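Local coordinates for cytoplasmic protein (Cryptococcus neoformans var. grubii serotype A, PDB 7LPO) that probably hydrolyses steryl beta-glucosides, acting as a sterylglucosidase of glycoside hydrolase family 5, at residues Gln237-Lys249 and His408-His420. Numbering follows the deposited sequence.
Sequences QDHFIDAVGELAK and HWLAYSSRIRLHH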
ATOM      1  N   GLN A 237       0.826   6.885  19.525  1.00 14.43           N
ATOM      2  CA  GLN A 237       2.055   6.665  18.764  1.00 14.38           C
ATOM      3  C   GLN A 237       2.989   5.703  19.493  1.00 14.35           C
ATOM      4  O   GLN A 237       3.594   4.826  18.868  1.00 14.31           O
ATOM      5  CB  GLN A 237       2.775   7.993  18.490  1.00 14.40           C
ATOM      6  CG  GLN A 237       2.104   8.881  17.455  1.00 14.42           C
ATOM      7  CD  GLN A 237       3.059   9.893  16.818  1.00 15.45           C
ATOM      8  OE1 GLN A 237       4.229   9.594  16.551  1.00 15.79           O
ATOM      9  NE2 GLN A 237       2.551  11.095  16.554  1.00 14.99           N
ATOM     10  N   ASP A 238       3.123   5.850  20.816  1.00 14.92           N
ATOM     11  CA  ASP A 238       4.024   4.978  21.569  1.00 16.27           C
ATOM     12  C   ASP A 238       3.560   3.527  21.530  1.00 15.57           C
ATOM     13  O   ASP A 238       4.382   2.607  21.456  1.00 16.02           O
ATOM     14  CB  ASP A 238       4.136   5.447  23.025  1.00 22.57           C
ATOM     15  CG  ASP A 238       4.955   6.712  23.178  1.00 29.71           C
ATOM     16  OD1 ASP A 238       5.504   7.210  22.176  1.00 33.54           O
ATOM     17  OD2 ASP A 238       5.043   7.225  24.313  1.00 33.66           O
ATOM     18  N   HIS A 239       2.250   3.286  21.613  1.00 14.35           N
ATOM     19  CA  HIS A 239       1.785   1.900  21.572  1.00 15.68           C
ATOM     20  C   HIS A 239       1.980   1.301  20.181  1.00 16.35           C
ATOM     21  O   HIS A 239       2.351   0.129  20.047  1.00 14.27           O
ATOM     22  CB  HIS A 239       0.318   1.812  22.015  1.00 15.38           C
ATOM     23  CG  HIS A 239       0.139   1.789  23.504  1.00 17.25           C
ATOM     24  ND1 HIS A 239       0.032   2.939  24.258  1.00 17.59           N
ATOM     25  CD2 HIS A 239       0.062   0.758  24.381  1.00 17.80           C
ATOM     26  CE1 HIS A 239      -0.105   2.617  25.534  1.00 18.20           C
ATOM     27  NE2 HIS A 239      -0.083   1.299  25.638  1.00 17.04           N
ATOM     28  N   PHE A 240       1.778   2.098  19.129  1.00 14.30           N
ATOM     29  CA  PHE A 240       1.984   1.587  17.774  1.00 14.27           C
ATOM     30  C   PHE A 240       3.459   1.295  17.519  1.00 14.22           C
ATOM     31  O   PHE A 240       3.816   0.239  16.986  1.00 16.23           O
ATOM     32  CB  PHE A 240       1.446   2.587  16.746  1.00 14.28           C
ATOM     33  CG  PHE A 240       1.874   2.291  15.334  1.00 14.25           C
ATOM     34  CD1 PHE A 240       1.331   1.221  14.640  1.00 14.68           C
ATOM     35  CD2 PHE A 240       2.828   3.069  14.710  1.00 14.23           C
ATOM     36  CE1 PHE A 240       1.737   0.942  13.343  1.00 14.75           C
ATOM     37  CE2 PHE A 240       3.229   2.800  13.428  1.00 14.45           C
ATOM     38  CZ  PHE A 240       2.683   1.741  12.737  1.00 14.19           C
ATOM     39  N   ILE A 241       4.333   2.227  17.898  1.00 14.24           N
ATOM     40  CA  ILE A 241       5.768   2.042  17.708  1.00 16.50           C
ATOM     41  C   ILE A 241       6.283   0.900  18.577  1.00 14.59           C
ATOM     42  O   ILE A 241       7.147   0.123  18.152  1.00 16.68           O
ATOM     43  CB  ILE A 241       6.500   3.370  17.990  1.00 15.88           C
ATOM     44  CG1 ILE A 241       6.081   4.411  16.939  1.00 16.55           C
ATOM     45  CG2 ILE A 241       8.011   3.175  17.996  1.00 16.42           C
ATOM     46  CD1 ILE A 241       6.588   5.821  17.193  1.00 17.91           C
ATOM     47  N   ASP A 242       5.747   0.765  19.793  1.00 14.20           N
ATOM     48  CA  ASP A 242       6.135  -0.356  20.647  1.00 14.27           C
ATOM     49  C   ASP A 242       5.713  -1.685  20.036  1.00 14.16           C
ATOM     50  O   ASP A 242       6.452  -2.671  20.105  1.00 15.82           O
ATOM     51  CB  ASP A 242       5.512  -0.216  22.038  1.00 19.54           C
ATOM     52  CG  ASP A 242       6.268   0.752  22.934  1.00 24.34           C
ATOM     53  OD1 ASP A 242       7.256   1.364  22.466  1.00 26.23           O
ATOM     54  OD2 ASP A 242       5.855   0.913  24.114  1.00 24.87           O
ATOM     55  N   ALA A 243       4.511  -1.745  19.462  1.00 15.71           N
ATOM     56  CA  ALA A 243       4.035  -3.013  18.924  1.00 14.96           C
ATOM     57  C   ALA A 243       4.873  -3.443  17.732  1.00 17.76           C
ATOM     58  O   ALA A 243       5.325  -4.591  17.667  1.00 19.15           O
ATOM     59  CB  ALA A 243       2.564  -2.910  18.540  1.00 14.99           C
ATOM     60  N   VAL A 244       5.086  -2.538  16.773  1.00 18.46           N
ATOM     61  CA  VAL A 244       5.982  -2.852  15.662  1.00 17.06           C
ATOM     62  C   VAL A 244       7.371  -3.170  16.192  1.00 16.06           C
ATOM     63  O   VAL A 244       8.023  -4.122  15.748  1.00 14.75           O
ATOM     64  CB  VAL A 244       6.014  -1.698  14.641  1.00 18.06           C
ATOM     65  CG1 VAL A 244       6.986  -2.028  13.483  1.00 19.27           C
ATOM     66  CG2 VAL A 244       4.617  -1.423  14.115  1.00 14.41           C
ATOM     67  N   GLY A 245       7.831  -2.398  17.177  1.00 19.33           N
ATOM     68  CA  GLY A 245       9.148  -2.637  17.736  1.00 19.52           C
ATOM     69  C   GLY A 245       9.286  -4.013  18.352  1.00 20.81           C
ATOM     70  O   GLY A 245      10.368  -4.601  18.324  1.00 23.02           O
ATOM     71  N   GLU A 246       8.201  -4.551  18.903  1.00 17.60           N
ATOM     72  CA  GLU A 246       8.255  -5.889  19.486  1.00 19.86           C
ATOM     73  C   GLU A 246       8.353  -6.962  18.408  1.00 19.13           C
ATOM     74  O   GLU A 246       9.012  -7.990  18.606  1.00 21.02           O
ATOM     75  CB  GLU A 246       7.027  -6.128  20.360  1.00 25.23           C
ATOM     76  CG  GLU A 246       7.052  -5.403  21.680  1.00 30.04           C
ATOM     77  CD  GLU A 246       8.028  -6.013  22.663  1.00 32.00           C
ATOM     78  OE1 GLU A 246       8.172  -7.254  22.684  1.00 32.69           O
ATOM     79  OE2 GLU A 246       8.653  -5.245  23.416  1.00 32.43           O
ATOM     80  N   LEU A 247       7.696  -6.755  17.265  1.00 19.74           N
ATOM     81  CA  LEU A 247       7.866  -7.683  16.152  1.00 17.10           C
ATOM     82  C   LEU A 247       9.307  -7.664  15.662  1.00 19.14           C
ATOM     83  O   LEU A 247       9.938  -8.719  15.513  1.00 20.58           O
ATOM     84  CB  LEU A 247       6.902  -7.328  15.020  1.00 17.01           C
ATOM     85  CG  LEU A 247       7.012  -8.114  13.719  1.00 17.24           C
ATOM     86  CD1 LEU A 247       6.913  -9.601  14.010  1.00 18.00           C
ATOM     87  CD2 LEU A 247       5.927  -7.673  12.737  1.00 18.92           C
ATOM     88  N   ALA A 248       9.849  -6.463  15.420  1.00 15.89           N
ATOM     89  CA  ALA A 248      11.238  -6.340  14.980  1.00 15.57           C
ATOM     90  C   ALA A 248      12.188  -6.993  15.973  1.00 16.24           C
ATOM     91  O   ALA A 248      13.073  -7.766  15.590  1.00 16.53           O
ATOM     92  CB  ALA A 248      11.608  -4.869  14.787  1.00 15.32           C
ATOM     93  N   LYS A 249      12.035  -6.665  17.257  1.00 19.98           N
ATOM     94  CA  LYS A 249      12.841  -7.301  18.292  1.00 20.87           C
ATOM     95  C   LYS A 249      12.711  -8.816  18.241  1.00 19.65           C
ATOM     96  O   LYS A 249      13.707  -9.538  18.362  1.00 20.82           O
ATOM     97  CB  LYS A 249      12.413  -6.779  19.663  1.00 23.05           C
ATOM     98  CG  LYS A 249      13.104  -7.445  20.833  1.00 26.94           C
ATOM     99  CD  LYS A 249      13.119  -6.512  22.043  1.00 32.17           C
ATOM    100  CE  LYS A 249      12.327  -7.095  23.187  1.00 36.66           C
ATOM    101  NZ  LYS A 249      13.006  -8.306  23.716  1.00 40.51           N
ATOM    102  N   HIS A 408       6.690  11.948  13.676  1.00 15.95           N
ATOM    103  CA  HIS A 408       6.378  10.547  13.948  1.00 15.37           C
ATOM    104  C   HIS A 408       7.404   9.630  13.293  1.00 17.25           C
ATOM    105  O   HIS A 408       7.799   8.608  13.869  1.00 15.67           O
ATOM    106  CB  HIS A 408       4.969  10.201  13.450  1.00 17.19           C
ATOM    107  CG  HIS A 408       4.751   8.731  13.256  1.00 14.75           C
ATOM    108  ND1 HIS A 408       4.586   7.857  14.309  1.00 14.75           N
ATOM    109  CD2 HIS A 408       4.727   7.974  12.134  1.00 16.68           C
ATOM    110  CE1 HIS A 408       4.455   6.628  13.841  1.00 14.72           C
ATOM    111  NE2 HIS A 408       4.524   6.674  12.524  1.00 14.70           N
ATOM    112  N   TRP A 409       7.851   9.985  12.087  1.00 14.25           N
ATOM    113  CA  TRP A 409       8.759   9.111  11.355  1.00 15.92           C
ATOM    114  C   TRP A 409      10.124   9.023  12.022  1.00 16.13           C
ATOM    115  O   TRP A 409      10.765   7.966  11.975  1.00 17.72           O
ATOM    116  CB  TRP A 409       8.921   9.582   9.913  1.00 14.20           C
ATOM    117  CG  TRP A 409       9.894   8.711   9.165  1.00 14.16           C
ATOM    118  CD1 TRP A 409       9.613   7.553   8.499  1.00 14.13           C
ATOM    119  CD2 TRP A 409      11.305   8.904   9.053  1.00 15.50           C
ATOM    120  NE1 TRP A 409      10.757   7.025   7.965  1.00 14.10           N
ATOM    121  CE2 TRP A 409      11.813   7.833   8.295  1.00 16.61           C
ATOM    122  CE3 TRP A 409      12.190   9.880   9.520  1.00 15.81           C
ATOM    123  CZ2 TRP A 409      13.163   7.711   7.992  1.00 16.29           C
ATOM    124  CZ3 TRP A 409      13.534   9.752   9.222  1.00 16.72           C
ATOM    125  CH2 TRP A 409      14.006   8.680   8.462  1.00 17.21           C
ATOM    126  N   LEU A 410      10.588  10.108  12.646  1.00 16.09           N
ATOM    127  CA  LEU A 410      11.851  10.047  13.373  1.00 18.52           C
ATOM    128  C   LEU A 410      11.771   9.027  14.499  1.00 18.33           C
ATOM    129  O   LEU A 410      12.651   8.166  14.629  1.00 19.84           O
ATOM    130  CB  LEU A 410      12.224  11.418  13.925  1.00 20.73           C
ATOM    131  CG  LEU A 410      12.386  12.533  12.888  1.00 26.61           C
ATOM    132  CD1 LEU A 410      12.502  13.882  13.634  1.00 30.76           C
ATOM    133  CD2 LEU A 410      13.577  12.335  11.976  1.00 27.40           C
ATOM    134  N   ALA A 411      10.709   9.107  15.314  1.00 18.12           N
ATOM    135  CA  ALA A 411      10.507   8.161  16.411  1.00 18.84           C
ATOM    136  C   ALA A 411      10.378   6.733  15.898  1.00 18.87           C
ATOM    137  O   ALA A 411      10.990   5.805  16.444  1.00 21.79           O
ATOM    138  CB  ALA A 411       9.262   8.542  17.218  1.00 18.74           C
ATOM    139  N   TYR A 412       9.563   6.531  14.861  1.00 17.11           N
ATOM    140  CA  TYR A 412       9.385   5.190  14.309  1.00 15.17           C
ATOM    141  C   TYR A 412      10.706   4.638  13.787  1.00 14.86           C
ATOM    142  O   TYR A 412      11.113   3.527  14.143  1.00 14.09           O
ATOM    143  CB  TYR A 412       8.332   5.218  13.195  1.00 14.63           C
ATOM    144  CG  TYR A 412       8.184   3.908  12.452  1.00 15.78           C
ATOM    145  CD1 TYR A 412       7.422   2.881  12.975  1.00 14.79           C
ATOM    146  CD2 TYR A 412       8.819   3.693  11.226  1.00 16.36           C
ATOM    147  CE1 TYR A 412       7.280   1.680  12.314  1.00 15.11           C
ATOM    148  CE2 TYR A 412       8.684   2.478  10.556  1.00 15.56           C
ATOM    149  CZ  TYR A 412       7.910   1.478  11.114  1.00 16.15           C
ATOM    150  OH  TYR A 412       7.744   0.268  10.474  1.00 18.05           O
ATOM    151  N   SER A 413      11.398   5.414  12.947  1.00 16.63           N
ATOM    152  CA  SER A 413      12.592   4.900  12.281  1.00 17.50           C
ATOM    153  C   SER A 413      13.703   4.590  13.284  1.00 17.39           C
ATOM    154  O   SER A 413      14.448   3.620  13.110  1.00 18.23           O
ATOM    155  CB  SER A 413      13.065   5.895  11.218  1.00 17.61           C
ATOM    156  OG  SER A 413      13.474   7.126  11.784  1.00 20.51           O
ATOM    157  N   SER A 414      13.822   5.388  14.346  1.00 16.43           N
ATOM    158  CA  SER A 414      14.820   5.093  15.370  1.00 18.97           C
ATOM    159  C   SER A 414      14.554   3.749  16.033  1.00 17.31           C
ATOM    160  O   SER A 414      15.487   2.991  16.320  1.00 18.48           O
ATOM    161  CB  SER A 414      14.845   6.194  16.428  1.00 20.94           C
ATOM    162  OG  SER A 414      15.207   7.425  15.848  1.00 24.28           O
ATOM    163  N   ARG A 415      13.285   3.441  16.304  1.00 17.64           N
ATOM    164  CA  ARG A 415      12.973   2.162  16.929  1.00 18.69           C
ATOM    165  C   ARG A 415      13.313   1.007  16.003  1.00 18.02           C
ATOM    166  O   ARG A 415      13.842  -0.015  16.451  1.00 19.60           O
ATOM    167  CB  ARG A 415      11.494   2.090  17.329  1.00 21.73           C
ATOM    168  CG  ARG A 415      11.126   0.779  18.039  1.00 25.36           C
ATOM    169  CD  ARG A 415      11.828   0.673  19.402  1.00 28.56           C
ATOM    170  NE  ARG A 415      11.607   1.914  20.139  1.00 31.65           N
ATOM    171  CZ  ARG A 415      10.538   2.151  20.895  1.00 29.82           C
ATOM    172  NH1 ARG A 415       9.612   1.207  21.051  1.00 25.61           N
ATOM    173  NH2 ARG A 415      10.404   3.325  21.500  1.00 31.33           N
ATOM    174  N   ILE A 416      13.008   1.145  14.713  1.00 14.03           N
ATOM    175  CA  ILE A 416      13.323   0.082  13.760  1.00 14.00           C
ATOM    176  C   ILE A 416      14.813  -0.230  13.792  1.00 13.99           C
ATOM    177  O   ILE A 416      15.219  -1.394  13.849  1.00 16.71           O
ATOM    178  CB  ILE A 416      12.867   0.470  12.341  1.00 15.49           C
ATOM    179  CG1 ILE A 416      11.339   0.504  12.258  1.00 18.05           C
ATOM    180  CG2 ILE A 416      13.504  -0.463  11.306  1.00 16.97           C
ATOM    181  CD1 ILE A 416      10.649  -0.821  12.437  1.00 19.49           C
ATOM    182  N   ARG A 417      15.651   0.812  13.763  1.00 14.00           N
ATOM    183  CA  ARG A 417      17.095   0.607  13.709  1.00 21.21           C
ATOM    184  C   ARG A 417      17.631   0.027  15.014  1.00 19.80           C
ATOM    185  O   ARG A 417      18.664  -0.651  15.012  1.00 17.71           O
ATOM    186  CB  ARG A 417      17.802   1.925  13.389  1.00 20.23           C
ATOM    187  CG  ARG A 417      17.749   2.339  11.905  1.00 20.37           C
ATOM    188  CD  ARG A 417      18.981   1.877  11.116  1.00 19.42           C
ATOM    189  NE  ARG A 417      18.791   2.063   9.677  1.00 15.47           N
ATOM    190  CZ  ARG A 417      18.906   3.226   9.049  1.00 15.56           C
ATOM    191  NH1 ARG A 417      19.235   4.319   9.718  1.00 17.99           N
ATOM    192  NH2 ARG A 417      18.699   3.297   7.745  1.00 13.98           N
ATOM    193  N   LEU A 418      16.940   0.265  16.129  1.00 20.84           N
ATOM    194  CA  LEU A 418      17.371  -0.307  17.397  1.00 22.01           C
ATOM    195  C   LEU A 418      17.410  -1.824  17.314  1.00 22.78           C
ATOM    196  O   LEU A 418      18.330  -2.458  17.834  1.00 23.62           O
ATOM    197  CB  LEU A 418      16.429   0.144  18.512  1.00 23.54           C
ATOM    198  CG  LEU A 418      16.795  -0.261  19.935  1.00 25.77           C
ATOM    199  CD1 LEU A 418      18.168   0.295  20.307  1.00 26.41           C
ATOM    200  CD2 LEU A 418      15.731   0.217  20.906  1.00 26.73           C
ATOM    201  N   HIS A 419      16.422  -2.424  16.654  1.00 24.38           N
ATOM    202  CA  HIS A 419      16.326  -3.872  16.549  1.00 24.98           C
ATOM    203  C   HIS A 419      16.850  -4.411  15.225  1.00 22.85           C
ATOM    204  O   HIS A 419      17.158  -5.602  15.136  1.00 24.24           O
ATOM    205  CB  HIS A 419      14.866  -4.308  16.736  1.00 25.49           C
ATOM    206  CG  HIS A 419      14.260  -3.821  18.013  1.00 26.43           C
ATOM    207  ND1 HIS A 419      14.794  -4.122  19.246  1.00 26.28           N
ATOM    208  CD2 HIS A 419      13.181  -3.039  18.249  1.00 26.91           C
ATOM    209  CE1 HIS A 419      14.066  -3.551  20.189  1.00 26.93           C
ATOM    210  NE2 HIS A 419      13.080  -2.889  19.610  1.00 27.27           N
ATOM    211  N   HIS A 420      16.960  -3.569  14.207  1.00 18.94           N
ATOM    212  CA  HIS A 420      17.413  -3.972  12.878  1.00 18.35           C
ATOM    213  C   HIS A 420      18.448  -2.939  12.456  1.00 19.19           C
ATOM    214  O   HIS A 420      18.130  -1.974  11.745  1.00 18.36           O
ATOM    215  CB  HIS A 420      16.237  -4.068  11.907  1.00 19.32           C
ATOM    216  CG  HIS A 420      16.591  -4.675  10.589  1.00 18.82           C
ATOM    217  ND1 HIS A 420      15.643  -4.993   9.641  1.00 17.94           N
ATOM    218  CD2 HIS A 420      17.790  -4.994  10.048  1.00 17.46           C
ATOM    219  CE1 HIS A 420      16.244  -5.483   8.572  1.00 18.59           C
ATOM    220  NE2 HIS A 420      17.545  -5.505   8.799  1.00 18.98           N
TER
HETATM  221  O   HOH W   1       7.661   4.056  22.120  1.00 34.90           O
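I241 fits as a knob into a hole formed by H408, A411, Y412 and R415, between two almost parallel helices whose axes cross at -19° and approach to 8.9 Å. Its CD1 meets A411 CB at 3.8 Å and lies close to the backbone N of Y412, while its CG2 lies over the centre of one face of the R415 guanidinium. With CG opposite the backbone N (chi1 -178°), the arginine chain bends at chi2 and chi3, bringing the flat group back over I241. NH1 donates, within the guanidinium plane but tilted out of the carboxylate plane, to the anti side of D242 OD1 at 2.8 Å, a salt bridge whose N-H...O hydrogen bond is nearly straight (167°). A water joins OD1 to R415 NH2.

At one end, H408 ND1 donates to Q237 OE1 (2.9 Å); the acceptor lies in the imidazole plane, but the donor stands above the carbonyl plane. Q237 NE2 binds the backbone O of F215. At the other end K249 CB sits over the H419 ring, 3.6 Å from its centroid, a CH-pi contact, and A248 CB touches H419 CB. G245 CA packs 4.0 Å from R415 CG.

Deeper in, V244 CG1 meets Y412 and I416, and W266 of strand 263-267 packs against all three. Helices 232-254 and 400-419 lie side by side outside the adjacent parallel strands 263-267 and 424-427, consistent with a TIM barrel.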